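Local coordinates for Lin1840 protein (Listeria innocua serovar 6a, PDB 4ZOC), which probably hydrolyses terminal, non-reducing beta-D-glucosyl residues to release beta-D-glucose, as a family 3 glycoside hydrolase taking part in beta-1,2-glucan metabolism, at residues S11-L15 and D16-A20. The protein carries 2 engineered substitutions. Residues are numbered along the deposited sequence; the frame is centred on the assembly and turned at random.
Sequences SQMTL and DEKIA
T14 and E17 cap the start of helix 15-21, a local contact at the short link from helix 3-12, just ahead of the first strand of the TIM barrel in this family 3 glycoside hydrolase. The hydroxyl OG1 of T14, at the N-cap, accepts the backbone N-H of E17 (3.0 Å), an amide whose usual helical partner, M13 O, is turned away. With chi1 at 63°, OG1 sits between the backbone N and the carbonyl carbon, which brings it to the amide of E17. The bond is returned by E17, whose chain, extended beyond CG, carries OE1 back to T14 N at 2.9 Å; the N-H meets the anti side of the carboxylate, 30° out of its plane. The two reciprocal bonds make a capping box. Threonine suits the cap as a short acceptor, glutamate because its length spans the turn and its negative charge probably interacts favourably with the positive end of the helix dipole; R81 also forms a salt bridge to OE1. The first helical backbone bond runs from K18 N to T14 O (2.9 Å). M13 CB packs on the aliphatic K18 CG at 3.6 Å, while K18 NZ reaches D326 and E322 in salt bridges and shares a water with M13 O. One residue along, L15 CG meets I19 CD1 at 3.9 Å, branched apolar side chains that both touch K312 of helix 306-316.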
loop_
_atom_site.group_PDB
_atom_site.type_symbol
_atom_site.label_atom_id
_atom_site.label_comp_id
_atom_site.label_asym_id
_atom_site.label_seq_id
_atom_site.Cartn_x
_atom_site.Cartn_y
_atom_site.Cartn_z
ATOM N N SER A 11 43.701 -12.108 17.658
ATOM C CA SER A 11 44.300 -12.250 19.007
ATOM C C SER A 11 45.233 -11.154 19.354
ATOM O O SER A 11 45.233 -10.759 20.486
ATOM C CB SER A 11 45.073 -13.520 19.187
ATOM O OG SER A 11 44.257 -14.589 18.840
ATOM N N GLN A 12 46.004 -10.680 18.389
ATOM C CA GLN A 12 47.001 -9.604 18.581
ATOM C C GLN A 12 46.477 -8.183 18.549
ATOM O O GLN A 12 47.171 -7.254 19.012
ATOM C CB GLN A 12 48.073 -9.706 17.524
ATOM C CG GLN A 12 48.895 -10.961 17.589
ATOM C CD GLN A 12 49.795 -10.968 16.344
ATOM O OE1 GLN A 12 49.312 -10.948 15.211
ATOM N NE2 GLN A 12 51.093 -10.866 16.553
ATOM N N MET A 13 45.298 -7.969 17.968
ATOM C CA MET A 13 44.748 -6.624 17.887
ATOM C C MET A 13 44.306 -6.082 19.231
ATOM O O MET A 13 43.755 -6.781 20.048
ATOM C CB MET A 13 43.569 -6.590 16.864
ATOM C CG MET A 13 43.985 -6.878 15.412
ATOM S SD MET A 13 42.552 -7.237 14.381
ATOM C CE MET A 13 42.008 -5.597 13.985
ATOM N N THR A 14 44.540 -4.811 19.461
ATOM C CA THR A 14 44.039 -4.127 20.592
ATOM C C THR A 14 42.522 -3.927 20.433
ATOM O O THR A 14 41.959 -4.063 19.328
ATOM C CB THR A 14 44.647 -2.719 20.790
ATOM O OG1 THR A 14 44.327 -1.843 19.686
ATOM C CG2 THR A 14 46.194 -2.798 21.017
ATOM N N LEU A 15 41.873 -3.595 21.534
ATOM C CA LEU A 15 40.426 -3.302 21.468
ATOM C C LEU A 15 40.223 -2.168 20.460
ATOM O O LEU A 15 39.341 -2.269 19.621
ATOM C CB LEU A 15 39.831 -2.910 22.834
ATOM C CG LEU A 15 38.301 -2.638 22.920
ATOM C CD1 LEU A 15 37.555 -3.871 22.477
ATOM C CD2 LEU A 15 37.894 -2.211 24.312
ATOM N N ASP A 16 41.012 -1.099 20.539
ATOM C CA ASP A 16 40.771 0.040 19.676
ATOM C C ASP A 16 41.008 -0.326 18.209
ATOM O O ASP A 16 40.292 0.182 17.301
ATOM C CB ASP A 16 41.629 1.236 20.066
ATOM C CG ASP A 16 41.051 2.062 21.189
ATOM O OD1 ASP A 16 39.941 1.798 21.700
ATOM O OD2 ASP A 16 41.748 3.043 21.571
ATOM N N GLU A 17 41.978 -1.216 17.960
ATOM C CA GLU A 17 42.219 -1.662 16.566
ATOM C C GLU A 17 41.003 -2.469 16.050
ATOM O O GLU A 17 40.572 -2.345 14.899
ATOM C CB GLU A 17 43.462 -2.554 16.464
ATOM C CG GLU A 17 44.753 -1.752 16.408
ATOM C CD GLU A 17 45.995 -2.549 16.644
ATOM O OE1 GLU A 17 45.925 -3.682 17.196
ATOM O OE2 GLU A 17 47.056 -1.975 16.297
ATOM N N LYS A 18 40.494 -3.346 16.897
ATOM C CA LYS A 18 39.330 -4.174 16.522
ATOM C C LYS A 18 38.128 -3.294 16.254
ATOM O O LYS A 18 37.441 -3.506 15.233
ATOM C CB LYS A 18 38.992 -5.218 17.582
ATOM C CG LYS A 18 40.068 -6.239 17.688
ATOM C CD LYS A 18 39.739 -7.425 18.566
ATOM C CE LYS A 18 39.703 -7.057 20.028
ATOM N NZ LYS A 18 39.557 -8.312 20.794
ATOM N N ILE A 19 37.895 -2.296 17.089
ATOM C CA ILE A 19 36.763 -1.383 16.908
ATOM C C ILE A 19 36.861 -0.654 15.535
ATOM O O ILE A 19 35.891 -0.643 14.757
ATOM C CB ILE A 19 36.672 -0.360 18.082
ATOM C CG1 ILE A 19 36.313 -1.031 19.464
ATOM C CG2 ILE A 19 35.733 0.821 17.719
ATOM C CD1 ILE A 19 36.420 -0.067 20.644
ATOM N N ALA A 20 38.016 -0.076 15.202
ATOM C CA ALA A 20 38.157 0.650 13.955
ATOM C C ALA A 20 38.074 -0.221 12.723
ATOM O O ALA A 20 37.689 0.277 11.630
ATOM C CB ALA A 20 39.473 1.445 13.972
HETATM O O HOH W 1 42.291 -9.219 20.578
#